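Long-range contacts in uncharacterized protein gp49 (Pseudomonas phage YuA, PDB 3PES), which is of unknown function but folds as a small antiparallel sheet of three strands carrying a C-terminal helix: residues F8-V12 against R73-V78; V21-Y27 against V78-E83. All coordinates share one frame; numbering follows the deposited sequence.

Interaction 1: F8-V12 against R73-V78; sequences FEDRV and RIDQAV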
loop_
_atom_site.group_PDB
_atom_site.type_symbol
_atom_site.label_atom_id
_atom_site.label_comp_id
_atom_site.label_asym_id
_atom_site.label_seq_id
_atom_site.Cartn_x
_atom_site.Cartn_y
_atom_site.Cartn_z
ATOM N N PHE A 8 -1.825 0.554 9.957
ATOM C CA PHE A 8 -3.236 0.865 10.112
ATOM C C PHE A 8 -4.062 -0.402 10.263
ATOM O O PHE A 8 -3.695 -1.466 9.768
ATOM C CB PHE A 8 -3.758 1.745 8.968
ATOM C CG PHE A 8 -3.636 1.136 7.592
ATOM C CD1 PHE A 8 -4.711 0.456 7.015
ATOM C CD2 PHE A 8 -2.462 1.286 6.848
ATOM C CE1 PHE A 8 -4.609 -0.091 5.726
ATOM C CE2 PHE A 8 -2.364 0.758 5.553
ATOM C CZ PHE A 8 -3.436 0.066 4.998
ATOM N N GLU A 9 -5.179 -0.283 10.975
ATOM C CA GLU A 9 -6.096 -1.399 11.139
ATOM C C GLU A 9 -6.894 -1.616 9.852
ATOM O O GLU A 9 -7.349 -0.657 9.211
ATOM C CB GLU A 9 -7.029 -1.153 12.332
ATOM N N ASP A 10 -7.029 -2.878 9.458
ATOM C CA ASP A 10 -7.844 -3.238 8.319
ATOM C C ASP A 10 -8.351 -4.652 8.574
ATOM O O ASP A 10 -8.438 -5.082 9.731
ATOM C CB ASP A 10 -7.057 -3.118 6.999
ATOM C CG ASP A 10 -7.951 -2.716 5.821
ATOM O OD1 ASP A 10 -7.863 -1.547 5.367
ATOM O OD2 ASP A 10 -8.769 -3.552 5.370
ATOM N N ARG A 11 -8.727 -5.349 7.511
ATOM C CA ARG A 11 -9.226 -6.715 7.605
ATOM C C ARG A 11 -8.666 -7.496 6.442
ATOM O O ARG A 11 -8.374 -6.911 5.395
ATOM C CB ARG A 11 -10.761 -6.752 7.575
ATOM C CG ARG A 11 -11.407 -5.976 8.719
ATOM C CD ARG A 11 -12.912 -6.150 8.815
ATOM N NE ARG A 11 -13.418 -5.498 10.024
ATOM C CZ ARG A 11 -13.745 -6.126 11.151
ATOM N NH1 ARG A 11 -13.653 -7.445 11.245
ATOM N NH2 ARG A 11 -14.180 -5.427 12.190
ATOM N N VAL A 12 -8.499 -8.801 6.639
ATOM C CA VAL A 12 -8.221 -9.725 5.547
ATOM C C VAL A 12 -9.373 -10.710 5.549
ATOM O O VAL A 12 -9.599 -11.406 6.535
ATOM C CB VAL A 12 -6.878 -10.445 5.720
ATOM C CG1 VAL A 12 -6.746 -11.595 4.721
ATOM C CG2 VAL A 12 -5.733 -9.451 5.558
ATOM N N ARG A 73 -7.361 -4.558 -3.116
ATOM C CA ARG A 73 -8.068 -3.631 -2.232
ATOM C C ARG A 73 -7.120 -3.028 -1.200
ATOM O O ARG A 73 -7.106 -1.828 -0.987
ATOM C CB ARG A 73 -9.226 -4.349 -1.533
ATOM C CG ARG A 73 -10.061 -3.422 -0.647
ATOM C CD ARG A 73 -11.103 -4.187 0.200
ATOM N NE ARG A 73 -10.512 -5.113 1.175
ATOM C CZ ARG A 73 -9.940 -4.759 2.328
ATOM N NH1 ARG A 73 -9.804 -3.479 2.663
ATOM N NH2 ARG A 73 -9.439 -5.699 3.114
ATOM N N ILE A 74 -6.297 -3.858 -0.579
ATOM C CA ILE A 74 -5.352 -3.345 0.413
ATOM C C ILE A 74 -4.258 -2.479 -0.233
ATOM O O ILE A 74 -3.829 -1.484 0.356
ATOM C CB ILE A 74 -4.790 -4.483 1.292
ATOM C CG1 ILE A 74 -5.923 -5.113 2.112
ATOM C CG2 ILE A 74 -3.708 -3.950 2.218
ATOM C CD1 ILE A 74 -5.552 -6.478 2.723
ATOM N N ASP A 75 -3.831 -2.818 -1.453
ATOM C CA ASP A 75 -2.897 -1.950 -2.175
ATOM C C ASP A 75 -3.461 -0.522 -2.206
ATOM O O ASP A 75 -2.741 0.458 -1.970
ATOM C CB ASP A 75 -2.735 -2.395 -3.625
ATOM C CG ASP A 75 -1.750 -3.535 -3.815
ATOM O OD1 ASP A 75 -1.039 -3.905 -2.871
ATOM O OD2 ASP A 75 -1.683 -4.044 -4.960
ATOM N N GLN A 76 -4.750 -0.393 -2.519
ATOM C CA GLN A 76 -5.343 0.928 -2.581
ATOM C C GLN A 76 -5.489 1.589 -1.213
ATOM O O GLN A 76 -5.317 2.802 -1.092
ATOM C CB GLN A 76 -6.693 0.877 -3.303
ATOM C CG GLN A 76 -7.288 2.278 -3.509
ATOM C CD GLN A 76 -6.504 3.062 -4.531
ATOM O OE1 GLN A 76 -6.259 2.566 -5.629
ATOM N NE2 GLN A 76 -6.123 4.299 -4.193
ATOM N N ALA A 77 -5.793 0.800 -0.190
ATOM C CA ALA A 77 -5.822 1.288 1.187
ATOM C C ALA A 77 -4.458 1.838 1.612
ATOM O O ALA A 77 -4.372 2.870 2.294
ATOM C CB ALA A 77 -6.286 0.167 2.120
ATOM N N VAL A 78 -3.392 1.143 1.224
ATOM C CA VAL A 78 -2.039 1.614 1.497
ATOM C C VAL A 78 -1.749 2.911 0.739
ATOM O O VAL A 78 -1.217 3.849 1.311
ATOM C CB VAL A 78 -1.000 0.507 1.178
ATOM C CG1 VAL A 78 0.432 1.024 1.272
ATOM C CG2 VAL A 78 -1.207 -0.660 2.133
#
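Arg73 sets its CG opposite the backbone N (chi1 -177°) and bends at chi3, which carries the guanidinium across to Asp10 on the strand. It arrives end-on: NH1 lies 2.9 Å and NH2 3.2 Å from the same oxygen, Asp10 OD2, on its syn side and tilted out of the carboxylate plane, with the two flat groups 26° apart. The anti side of Asp10 OD2 takes the backbone N of Arg11 at 2.8 Å. Three N-H groups thus grip one oxygen and restrain the carboxylate's rotation. Arg73 NH2 adds a weak, bent bond to Arg11 O, while Arg73 NE forms a salt bridge with Glu70. Two residues before Asp10, Phe8 keeps CG between its backbone N and carbonyl carbon (chi1 60°), and its ring edge meets Val78: Phe8 CZ lies 3.7 Å from Val78 CG2, near the ring plane. Phe8 CE1 lies 4.0 Å from Ala77 CB. At the other end, Val12 CG2 touches Ile74 CD1 at 4.1 Å, the two side chains crossing at about a right angle. With the axes of 8-12 and 73-78 10.4 Å apart and nearly antiparallel, this is helix-on-sheet packing, the C-terminal helix lying along an outer strand of the antiparallel sheet.

Interaction 2: V21-Y27 against V78-E83; sequences VTYWEPY and VFDRME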
loop_
_atom_site.group_PDB
_atom_site.type_symbol
_atom_site.label_atom_id
_atom_site.label_comp_id
_atom_site.label_asym_id
_atom_site.label_seq_id
_atom_site.Cartn_x
_atom_site.Cartn_y
_atom_site.Cartn_z
ATOM N N VAL A 21 3.183 -0.940 6.550
ATOM C CA VAL A 21 3.822 -0.529 5.317
ATOM C C VAL A 21 5.328 -0.480 5.552
ATOM O O VAL A 21 5.799 0.251 6.433
ATOM C CB VAL A 21 3.303 0.856 4.874
ATOM C CG1 VAL A 21 3.883 1.233 3.522
ATOM C CG2 VAL A 21 1.772 0.874 4.811
ATOM N N THR A 22 6.073 -1.267 4.773
ATOM C CA THR A 22 7.522 -1.406 4.977
ATOM C C THR A 22 8.352 -0.613 3.973
ATOM O O THR A 22 9.533 -0.345 4.211
ATOM C CB THR A 22 7.970 -2.873 4.935
ATOM O OG1 THR A 22 7.646 -3.424 3.665
ATOM C CG2 THR A 22 7.285 -3.697 6.031
ATOM N N TYR A 23 7.750 -0.288 2.835
ATOM C CA TYR A 23 8.397 0.553 1.832
ATOM C C TYR A 23 7.312 1.352 1.125
ATOM O O TYR A 23 6.271 0.798 0.799
ATOM C CB TYR A 23 9.218 -0.283 0.828
ATOM C CG TYR A 23 9.950 0.627 -0.138
ATOM C CD1 TYR A 23 11.146 1.250 0.233
ATOM C CD2 TYR A 23 9.408 0.942 -1.376
ATOM C CE1 TYR A 23 11.797 2.139 -0.626
ATOM C CE2 TYR A 23 10.056 1.823 -2.245
ATOM C CZ TYR A 23 11.229 2.414 -1.859
ATOM O OH TYR A 23 11.850 3.284 -2.719
ATOM N N TRP A 24 7.560 2.636 0.880
ATOM C CA TRP A 24 6.624 3.435 0.081
ATOM C C TRP A 24 7.365 4.339 -0.878
ATOM O O TRP A 24 8.190 5.142 -0.464
ATOM C CB TRP A 24 5.612 4.245 0.921
ATOM C CG TRP A 24 4.568 4.877 0.038
ATOM C CD1 TRP A 24 4.421 6.201 -0.260
ATOM C CD2 TRP A 24 3.549 4.188 -0.699
ATOM N NE1 TRP A 24 3.361 6.374 -1.121
ATOM C CE2 TRP A 24 2.822 5.154 -1.426
ATOM C CE3 TRP A 24 3.182 2.845 -0.810
ATOM C CZ2 TRP A 24 1.733 4.817 -2.250
ATOM C CZ3 TRP A 24 2.100 2.503 -1.627
ATOM C CH2 TRP A 24 1.398 3.486 -2.340
ATOM N N GLU A 25 7.052 4.221 -2.162
ATOM C CA GLU A 25 7.604 5.117 -3.162
ATOM C C GLU A 25 6.573 6.213 -3.392
ATOM O O GLU A 25 5.516 5.939 -3.938
ATOM C CB GLU A 25 7.884 4.374 -4.469
ATOM C CG GLU A 25 8.720 5.188 -5.465
ATOM C CD GLU A 25 10.080 5.542 -4.915
ATOM O OE1 GLU A 25 10.844 4.613 -4.591
ATOM O OE2 GLU A 25 10.391 6.750 -4.816
ATOM N N PRO A 26 6.877 7.465 -2.991
ATOM C CA PRO A 26 5.835 8.501 -3.149
ATOM C C PRO A 26 5.364 8.665 -4.584
ATOM O O PRO A 26 6.184 8.573 -5.513
ATOM C CB PRO A 26 6.538 9.783 -2.667
ATOM C CG PRO A 26 7.542 9.282 -1.673
ATOM C CD PRO A 26 8.053 7.983 -2.253
ATOM N N TYR A 27 4.067 8.928 -4.764
ATOM C CA TYR A 27 3.554 9.193 -6.106
ATOM C C TYR A 27 4.132 10.519 -6.592
ATOM O O TYR A 27 4.104 11.517 -5.863
ATOM C CB TYR A 27 2.033 9.270 -6.107
ATOM C CG TYR A 27 1.438 9.399 -7.488
ATOM C CD1 TYR A 27 1.433 8.317 -8.379
ATOM C CD2 TYR A 27 0.873 10.601 -7.904
ATOM C CE1 TYR A 27 0.882 8.424 -9.643
ATOM C CE2 TYR A 27 0.314 10.715 -9.161
ATOM C CZ TYR A 27 0.315 9.627 -10.018
ATOM O OH TYR A 27 -0.257 9.731 -11.253
ATOM N N VAL A 78 -3.392 1.143 1.224
ATOM C CA VAL A 78 -2.039 1.614 1.497
ATOM C C VAL A 78 -1.749 2.911 0.739
ATOM O O VAL A 78 -1.217 3.849 1.311
ATOM C CB VAL A 78 -1.000 0.507 1.178
ATOM C CG1 VAL A 78 0.432 1.024 1.272
ATOM C CG2 VAL A 78 -1.207 -0.660 2.133
ATOM N N PHE A 79 -2.094 2.966 -0.543
ATOM C CA PHE A 79 -1.935 4.220 -1.283
ATOM C C PHE A 79 -2.653 5.382 -0.580
ATOM O O PHE A 79 -2.077 6.453 -0.388
ATOM C CB PHE A 79 -2.457 4.039 -2.713
ATOM C CG PHE A 79 -2.277 5.256 -3.604
ATOM C CD1 PHE A 79 -1.271 5.302 -4.554
ATOM C CD2 PHE A 79 -3.141 6.342 -3.504
ATOM C CE1 PHE A 79 -1.106 6.434 -5.375
ATOM C CE2 PHE A 79 -2.987 7.449 -4.328
ATOM C CZ PHE A 79 -1.975 7.488 -5.265
ATOM N N ASP A 80 -3.900 5.161 -0.186
ATOM C CA ASP A 80 -4.677 6.237 0.405
ATOM C C ASP A 80 -4.063 6.662 1.743
ATOM O O ASP A 80 -4.002 7.837 2.052
ATOM C CB ASP A 80 -6.129 5.800 0.609
ATOM C CG ASP A 80 -6.884 5.615 -0.697
ATOM O OD1 ASP A 80 -6.444 6.089 -1.774
ATOM O OD2 ASP A 80 -7.954 4.985 -0.626
ATOM N N ARG A 81 -3.564 5.706 2.523
ATOM C CA ARG A 81 -2.907 6.034 3.792
ATOM C C ARG A 81 -1.622 6.830 3.549
ATOM O O ARG A 81 -1.375 7.838 4.216
ATOM C CB ARG A 81 -2.626 4.742 4.577
ATOM C CG ARG A 81 -1.750 4.918 5.806
ATOM C CD ARG A 81 -2.243 5.964 6.799
ATOM N NE ARG A 81 -1.266 6.127 7.880
ATOM C CZ ARG A 81 -0.168 6.879 7.788
ATOM N NH1 ARG A 81 0.124 7.556 6.681
ATOM N NH2 ARG A 81 0.657 6.940 8.813
HETATM N N MSE A 82 -0.815 6.388 2.580
HETATM C CA MSE A 82 0.502 6.992 2.393
HETATM C C MSE A 82 0.481 8.291 1.624
HETATM O O MSE A 82 1.409 9.093 1.734
HETATM C CB MSE A 82 1.463 6.001 1.736
HETATM C CG MSE A 82 1.682 4.683 2.529
HETATM SE SE MSE A 82 2.153 4.910 4.371
HETATM C CE MSE A 82 3.858 5.821 4.164
ATOM N N GLU A 83 -0.587 8.501 0.867
ATOM C CA GLU A 83 -0.738 9.729 0.091
ATOM C C GLU A 83 -1.685 10.734 0.748
ATOM O O GLU A 83 -2.041 11.734 0.146
ATOM C CB GLU A 83 -1.174 9.404 -1.345
ATOM C CG GLU A 83 -0.146 8.548 -2.096
ATOM C CD GLU A 83 1.124 9.294 -2.443
ATOM O OE1 GLU A 83 1.043 10.524 -2.670
ATOM O OE2 GLU A 83 2.198 8.651 -2.491
HETATM O O HOH W 1 3.100 12.004 -3.412
#
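Trp24 and the selenomethionine Met82 lie alongside each other, pointing opposite ways, with Met82 CB set over one face of the indole. This CB stands 3.4 Å from the centroid of the Trp24 five-membered ring, 7° off its normal, a CH-pi contact; Met82 SE is 5.3 Å from the same centroid, in a longer Met-aromatic contact. Glu83 crosses the indole at about a right angle, its carboxylate plane 48° from the ring. Trp24 NE1 donates to Glu83 OE2 in the ring plane over 2.9 Å, nearly straight at 165°. Tyr27 N lies 3.0 Å from Glu83 OE2, on the opposite face of the carboxylate, and a water sits within bonding distance of both Glu83 OE1 and Tyr27 O. A bend at chi2 brings this carboxylate back to the strand and leaves Glu83 CG over the centre of the Phe79 ring. Phe79 CD1 in turn meets the indole edge, 3.8 Å from Trp24 CZ2. Val21 and Val78 meet end to end, Val21 CG2 to Val78 CG1, 3.8 Å. The end of helix 68-82 thus crosses the central strand 15-25, with Leu5 against Trp24, Ala6 of strand 6-12 against Met82 and Trp49 of strand 46-52 against Val78.

Both contacts hold helix 68-82 to the same sheet: interaction 1 joins it to outer strand 6-12, nearly antiparallel, and interaction 2 joins its last turns to central strand 15-25 at a steep angle. Val78 belongs to both, and they also touch where Phe8 packs against Val21 and Arg81. Both are partly buried: Val12, Ile74 and Val78 are buried in interaction 1, Val21 and Val78 in interaction 2, while Arg73 and Tyr27 are exposed. Each adds a partly exposed carboxylate, on the strand facing a charged guanidinium in interaction 1, just past the helix accepting from neutral N-H groups in interaction 2. Interaction 2 buries more surface, 434 against 276 Å², with Trp24 the largest single contributor.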